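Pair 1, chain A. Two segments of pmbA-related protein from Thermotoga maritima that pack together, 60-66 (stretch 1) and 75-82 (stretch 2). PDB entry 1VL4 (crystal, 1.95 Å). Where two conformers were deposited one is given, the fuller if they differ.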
# COMPACT_ATOMS: atom_id res chain seq x y z
N LYS A 60 -8.07 -8.95 14.63
CA LYS A 60 -8.90 -8.46 13.53
C LYS A 60 -9.94 -9.50 13.17
O LYS A 60 -9.74 -10.67 13.38
CB LYS A 60 -8.02 -8.21 12.27
CG LYS A 60 -6.95 -7.15 12.44
CD LYS A 60 -6.12 -7.02 11.14
N PHE A 61 -11.05 -9.06 12.59
CA PHE A 61 -12.16 -9.91 12.29
C PHE A 61 -12.91 -9.29 11.11
O PHE A 61 -13.27 -8.12 11.16
CB PHE A 61 -13.03 -9.91 13.55
CG PHE A 61 -14.30 -10.58 13.38
CD1 PHE A 61 -14.32 -11.94 13.15
CD2 PHE A 61 -15.50 -9.86 13.39
CE1 PHE A 61 -15.53 -12.60 12.95
CE2 PHE A 61 -16.71 -10.49 13.22
CZ PHE A 61 -16.74 -11.87 12.99
N ASN A 62 -13.11 -10.04 10.04
CA ASN A 62 -13.86 -9.59 8.87
C ASN A 62 -14.91 -10.65 8.48
O ASN A 62 -14.58 -11.83 8.40
CB ASN A 62 -12.90 -9.40 7.68
CG ASN A 62 -12.23 -8.05 7.67
OD1 ASN A 62 -12.89 -7.00 7.48
ND2 ASN A 62 -10.92 -8.04 7.90
N VAL A 63 -16.15 -10.24 8.24
CA VAL A 63 -17.16 -11.15 7.68
C VAL A 63 -17.66 -10.59 6.34
O VAL A 63 -18.02 -9.43 6.28
CB VAL A 63 -18.31 -11.33 8.65
CG1 VAL A 63 -19.30 -12.25 8.08
CG2 VAL A 63 -17.78 -11.91 9.92
N GLU A 64 -17.57 -11.37 5.28
CA GLU A 64 -18.13 -11.04 3.99
C GLU A 64 -19.40 -11.84 3.79
O GLU A 64 -19.39 -13.08 3.90
CB GLU A 64 -17.17 -11.43 2.86
CG GLU A 64 -17.70 -10.99 1.47
CD GLU A 64 -16.89 -11.56 0.30
OE1 GLU A 64 -15.96 -12.38 0.51
OE2 GLU A 64 -17.20 -11.19 -0.84
N ILE A 65 -20.47 -11.14 3.44
CA ILE A 65 -21.77 -11.73 3.15
C ILE A 65 -22.03 -11.55 1.64
O ILE A 65 -22.12 -10.40 1.16
CB ILE A 65 -22.85 -11.07 3.94
CG1 ILE A 65 -22.63 -11.27 5.45
CG2 ILE A 65 -24.26 -11.63 3.55
CD1 ILE A 65 -22.64 -10.04 6.25
N LYS A 66 -22.11 -12.65 0.89
CA LYS A 66 -22.36 -12.55 -0.54
C LYS A 66 -23.64 -13.31 -0.92
O LYS A 66 -23.77 -14.51 -0.60
CB LYS A 66 -21.17 -13.09 -1.30
CG LYS A 66 -21.24 -12.97 -2.82
CD LYS A 66 -19.95 -13.47 -3.42
CE LYS A 66 -18.88 -12.38 -3.57
NZ LYS A 66 -17.66 -12.88 -4.29
N THR A 75 -22.64 -8.02 -2.43
CA THR A 75 -21.69 -8.32 -1.32
C THR A 75 -21.62 -7.16 -0.30
O THR A 75 -21.46 -6.00 -0.73
CB THR A 75 -20.27 -8.60 -1.89
OG1 THR A 75 -20.34 -9.60 -2.91
CG2 THR A 75 -19.27 -9.08 -0.80
N PHE A 76 -21.67 -7.49 1.01
CA PHE A 76 -21.49 -6.50 2.12
C PHE A 76 -20.43 -7.08 3.09
O PHE A 76 -20.42 -8.30 3.34
CB PHE A 76 -22.79 -6.21 2.85
CG PHE A 76 -22.64 -5.25 4.00
CD1 PHE A 76 -22.07 -3.98 3.80
CD2 PHE A 76 -22.97 -5.63 5.30
CE1 PHE A 76 -21.92 -3.05 4.88
CE2 PHE A 76 -22.82 -4.72 6.38
CZ PHE A 76 -22.30 -3.41 6.15
N ARG A 77 -19.46 -6.25 3.48
CA ARG A 77 -18.41 -6.65 4.42
C ARG A 77 -18.62 -5.91 5.72
O ARG A 77 -18.96 -4.70 5.75
CB ARG A 77 -17.00 -6.39 3.85
CG ARG A 77 -16.75 -7.15 2.52
CD ARG A 77 -15.26 -7.34 2.20
N THR A 78 -18.46 -6.63 6.82
CA THR A 78 -18.71 -6.09 8.17
C THR A 78 -17.60 -6.66 9.09
O THR A 78 -17.04 -7.72 8.79
CB THR A 78 -20.12 -6.39 8.66
OG1 THR A 78 -20.36 -5.68 9.88
CG2 THR A 78 -20.37 -7.88 8.88
N GLN A 79 -17.18 -5.86 10.07
CA GLN A 79 -16.26 -6.29 11.11
C GLN A 79 -17.08 -6.46 12.41
O GLN A 79 -16.50 -6.53 13.46
CB GLN A 79 -15.10 -5.29 11.30
CG GLN A 79 -14.01 -5.49 10.30
CD GLN A 79 -12.96 -4.43 10.28
OE1 GLN A 79 -12.95 -3.50 11.10
NE2 GLN A 79 -12.04 -4.54 9.31
N VAL A 80 -18.40 -6.53 12.33
CA VAL A 80 -19.27 -6.70 13.50
C VAL A 80 -20.33 -7.77 13.23
O VAL A 80 -21.08 -7.69 12.25
CB VAL A 80 -20.01 -5.39 13.89
CG1 VAL A 80 -20.90 -5.62 15.11
CG2 VAL A 80 -19.03 -4.23 14.17
N LEU A 81 -20.45 -8.75 14.13
CA LEU A 81 -21.42 -9.83 13.96
C LEU A 81 -22.73 -9.39 14.49
O LEU A 81 -23.22 -9.96 15.46
CB LEU A 81 -21.02 -11.12 14.70
CG LEU A 81 -20.17 -12.18 14.02
CD1 LEU A 81 -20.39 -13.55 14.65
CD2 LEU A 81 -20.47 -12.26 12.53
N GLU A 82 -23.33 -8.40 13.85
CA GLU A 82 -24.63 -7.91 14.30
C GLU A 82 -25.57 -7.67 13.12
O GLU A 82 -25.11 -7.46 11.99
CB GLU A 82 -24.47 -6.63 15.13

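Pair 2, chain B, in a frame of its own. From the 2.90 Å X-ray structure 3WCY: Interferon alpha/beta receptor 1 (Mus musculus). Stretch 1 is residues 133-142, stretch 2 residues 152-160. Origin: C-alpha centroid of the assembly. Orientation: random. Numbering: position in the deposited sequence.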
# COMPACT_ATOMS: atom_id res chain seq x y z
N GLU B 133 4.12 -12.41 -5.85
CA GLU B 133 3.38 -11.37 -6.56
C GLU B 133 2.16 -10.87 -5.79
O GLU B 133 1.66 -9.78 -6.10
CB GLU B 133 3.03 -11.79 -7.98
CG GLU B 133 4.12 -11.48 -8.99
CD GLU B 133 5.40 -12.27 -8.84
OE1 GLU B 133 6.48 -11.69 -9.08
OE2 GLU B 133 5.33 -13.47 -8.47
N LYS B 134 1.72 -11.62 -4.76
CA LYS B 134 0.59 -11.28 -3.88
C LYS B 134 0.46 -9.77 -3.54
O LYS B 134 -0.66 -9.26 -3.64
CB LYS B 134 0.62 -12.09 -2.57
CG LYS B 134 0.53 -13.59 -2.73
CD LYS B 134 1.57 -14.29 -1.88
CE LYS B 134 1.03 -14.80 -0.57
NZ LYS B 134 2.09 -15.45 0.23
N PRO B 135 1.55 -9.03 -3.14
CA PRO B 135 1.36 -7.61 -2.80
C PRO B 135 1.07 -6.72 -4.01
O PRO B 135 0.43 -5.68 -3.88
CB PRO B 135 2.67 -7.23 -2.11
CG PRO B 135 3.39 -8.52 -1.85
CD PRO B 135 2.96 -9.43 -2.93
N SER B 136 1.53 -7.16 -5.20
CA SER B 136 1.33 -6.41 -6.44
C SER B 136 -0.13 -6.40 -6.88
O SER B 136 -0.61 -5.34 -7.30
CB SER B 136 2.23 -6.95 -7.55
OG SER B 136 3.59 -6.60 -7.34
N PHE B 137 -0.84 -7.54 -6.73
CA PHE B 137 -2.25 -7.71 -7.10
C PHE B 137 -3.21 -6.68 -6.51
O PHE B 137 -3.10 -6.29 -5.35
CB PHE B 137 -2.78 -9.11 -6.73
CG PHE B 137 -2.13 -10.31 -7.36
CD1 PHE B 137 -1.84 -10.34 -8.72
CD2 PHE B 137 -1.90 -11.47 -6.62
CE1 PHE B 137 -1.26 -11.47 -9.30
CE2 PHE B 137 -1.35 -12.60 -7.21
CZ PHE B 137 -1.03 -12.59 -8.55
N SER B 138 -4.16 -6.26 -7.33
CA SER B 138 -5.25 -5.35 -7.00
C SER B 138 -6.52 -6.07 -7.43
O SER B 138 -6.43 -7.04 -8.19
CB SER B 138 -5.11 -4.03 -7.75
OG SER B 138 -6.19 -3.15 -7.47
N TYR B 139 -7.68 -5.65 -6.92
CA TYR B 139 -8.96 -6.28 -7.25
C TYR B 139 -10.02 -5.25 -7.59
O TYR B 139 -9.98 -4.12 -7.09
CB TYR B 139 -9.43 -7.24 -6.12
CG TYR B 139 -8.37 -8.24 -5.71
CD1 TYR B 139 -8.18 -9.42 -6.43
CD2 TYR B 139 -7.51 -7.97 -4.65
CE1 TYR B 139 -7.18 -10.32 -6.09
CE2 TYR B 139 -6.49 -8.86 -4.30
CZ TYR B 139 -6.33 -10.04 -5.02
OH TYR B 139 -5.33 -10.92 -4.70
N THR B 140 -10.94 -5.62 -8.49
CA THR B 140 -12.05 -4.77 -8.93
C THR B 140 -13.34 -5.56 -8.70
O THR B 140 -13.48 -6.67 -9.22
CB THR B 140 -11.89 -4.33 -10.40
OG1 THR B 140 -12.07 -5.46 -11.26
CG2 THR B 140 -10.56 -3.66 -10.70
N ILE B 141 -14.25 -5.02 -7.89
CA ILE B 141 -15.52 -5.67 -7.55
C ILE B 141 -16.67 -5.02 -8.30
O ILE B 141 -16.75 -3.79 -8.38
CB ILE B 141 -15.81 -5.68 -6.01
CG1 ILE B 141 -14.56 -5.52 -5.09
CG2 ILE B 141 -16.73 -6.83 -5.61
CD1 ILE B 141 -13.59 -6.69 -4.98
N ARG B 142 -17.59 -5.87 -8.80
CA ARG B 142 -18.82 -5.47 -9.49
C ARG B 142 -20.01 -6.00 -8.70
O ARG B 142 -20.10 -7.20 -8.45
CB ARG B 142 -18.84 -6.02 -10.92
CG ARG B 142 -18.13 -5.16 -11.95
CD ARG B 142 -18.35 -5.75 -13.32
NE ARG B 142 -17.60 -5.06 -14.37
CZ ARG B 142 -17.30 -5.58 -15.55
NH1 ARG B 142 -17.69 -6.82 -15.86
NH2 ARG B 142 -16.61 -4.88 -16.45
N LYS B 152 -22.38 -1.45 -10.10
CA LYS B 152 -21.61 -0.53 -9.27
C LYS B 152 -20.18 -1.10 -9.20
O LYS B 152 -20.02 -2.30 -8.97
CB LYS B 152 -22.23 -0.43 -7.86
CG LYS B 152 -21.72 0.76 -7.03
CD LYS B 152 -22.74 1.91 -6.96
CE LYS B 152 -22.54 2.95 -8.04
NZ LYS B 152 -23.32 4.19 -7.77
N THR B 153 -19.17 -0.25 -9.43
CA THR B 153 -17.77 -0.71 -9.42
C THR B 153 -16.96 -0.19 -8.23
O THR B 153 -16.93 1.02 -7.98
CB THR B 153 -17.11 -0.48 -10.79
OG1 THR B 153 -18.05 -0.81 -11.83
CG2 THR B 153 -15.82 -1.29 -10.96
N ILE B 154 -16.32 -1.11 -7.50
CA ILE B 154 -15.48 -0.77 -6.33
C ILE B 154 -14.09 -1.40 -6.51
O ILE B 154 -13.99 -2.59 -6.77
CB ILE B 154 -16.15 -1.20 -4.99
CG1 ILE B 154 -17.54 -0.56 -4.80
CG2 ILE B 154 -15.27 -0.88 -3.78
CD1 ILE B 154 -18.65 -1.56 -4.68
N ASN B 155 -13.03 -0.58 -6.39
CA ASN B 155 -11.66 -1.08 -6.50
C ASN B 155 -11.09 -1.36 -5.11
O ASN B 155 -11.34 -0.58 -4.18
CB ASN B 155 -10.77 -0.10 -7.27
CG ASN B 155 -11.29 0.29 -8.62
OD1 ASN B 155 -11.11 -0.57 -9.61
ND2 ASN B 155 -11.86 1.37 -8.80
N SER B 156 -10.34 -2.46 -4.96
CA SER B 156 -9.74 -2.82 -3.67
C SER B 156 -8.41 -3.54 -3.73
O SER B 156 -8.19 -4.41 -4.58
CB SER B 156 -10.71 -3.62 -2.81
OG SER B 156 -10.21 -3.76 -1.49
N THR B 157 -7.54 -3.21 -2.76
CA THR B 157 -6.23 -3.81 -2.55
C THR B 157 -6.36 -4.75 -1.35
O THR B 157 -5.56 -5.67 -1.16
CB THR B 157 -5.18 -2.73 -2.27
OG1 THR B 157 -5.74 -1.74 -1.40
CG2 THR B 157 -4.67 -2.08 -3.55
N TYR B 158 -7.43 -4.51 -0.55
CA TYR B 158 -7.79 -5.21 0.67
C TYR B 158 -8.40 -6.57 0.36
O TYR B 158 -9.25 -6.68 -0.53
CB TYR B 158 -8.75 -4.34 1.52
CG TYR B 158 -8.23 -2.94 1.81
CD1 TYR B 158 -8.39 -1.91 0.89
CD2 TYR B 158 -7.60 -2.64 3.02
CE1 TYR B 158 -7.91 -0.62 1.15
CE2 TYR B 158 -7.14 -1.35 3.30
CZ TYR B 158 -7.30 -0.35 2.36
OH TYR B 158 -6.84 0.93 2.61
N TYR B 159 -7.96 -7.62 1.08
CA TYR B 159 -8.40 -9.01 0.91
C TYR B 159 -9.80 -9.28 1.46
O TYR B 159 -10.34 -10.38 1.29
CB TYR B 159 -7.34 -10.01 1.38
CG TYR B 159 -6.15 -10.06 0.44
CD1 TYR B 159 -6.10 -11.00 -0.59
CD2 TYR B 159 -5.11 -9.14 0.54
CE1 TYR B 159 -5.02 -11.03 -1.48
CE2 TYR B 159 -4.03 -9.17 -0.34
CZ TYR B 159 -3.98 -10.12 -1.34
OH TYR B 159 -2.91 -10.15 -2.20
N VAL B 160 -10.39 -8.27 2.11
CA VAL B 160 -11.76 -8.22 2.62
C VAL B 160 -12.22 -6.79 2.33
O VAL B 160 -11.68 -5.84 2.89
CB VAL B 160 -11.92 -8.59 4.12
CG1 VAL B 160 -13.36 -8.41 4.57
CG2 VAL B 160 -11.46 -10.02 4.39

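Both pairs are two antiparallel strands whose second strand runs on into a loop that stays beside its partner. The N-to-C directions differ by 164° in pair 1 and 161° in pair 2, and the central backbones superpose with an RMSD of 0.6 Å.

The first rule is backbone register. Two residue pairs carry the hydrogen bonds in each case: A:Val63 with A:Thr78 and A:Ile65 with A:Phe76, matched by B:Tyr139 with B:Ser156 and B:Ile141 with B:Ile154. Each pair closes a two-bond ring. A:Val63 N donates to A:Thr78 O at 2.7 Å and A:Thr78 N to A:Val63 O at 2.9 Å; B:Tyr139 N reaches B:Ser156 O at 2.7 Å and B:Ser156 N returns to B:Tyr139 O, also at 2.7 Å. Between these rings the CA atoms come closer, and CA-H...O contacts fill in: A:Arg77 CA lies 3.4 Å from A:Val63 O, and its match B:Asn155 CA lies 3.5 Å from B:Tyr139 O.

The side chains of the hydrogen-bonded pairs share one face. Here A:Ile65 and B:Ile141 nearly coincide, as do the side chains of A:Thr78 and B:Ser156, while A:Phe76 gives way to the smaller B:Ile154. The informative exchange is at the loop end. In pair 1 a small residue, A:Val63, meets A:Leu81, with A:Val63 CG2 3.8 Å from A:Leu81 CD2, and A:Phe61 adds its ring edge, A:Phe61 CZ standing 3.6 Å from A:Leu81 CG. In pair 2 the aromatic bulk sits at the matching positions of the valine and leucine: B:Tyr139 turns its edge toward the face of B:Tyr159, centroids 5.5 Å apart and planes at 68°. B:Phe137, which matches A:Phe61, makes no such contact; the two side-chain centres lie 5.2 Å apart after superposition. The loop residue thus meets one aliphatic and one aromatic side chain in pair 1, and a tyrosine ring in pair 2.

The other face, with A:Glu64, A:Arg77, A:Lys66 and A:Thr75, is more polar and partly exposed. A:Lys66 NZ makes a long salt bridge to A:Glu64 OE2 at 3.9 Å along its own strand. In pair 2 B:Thr140 and B:Arg142 hold those positions without such a bridge, and B:Thr140 CG2 packs 3.3 Å from B:Asn155 OD1. Just beyond, A:Gln79 NE2 donates to A:Asn62 OD1 at 3.2 Å; the shorter B:Ser138 and B:Thr157 only touch, B:Ser138 OG lying 4.3 Å from B:Thr157 CG2.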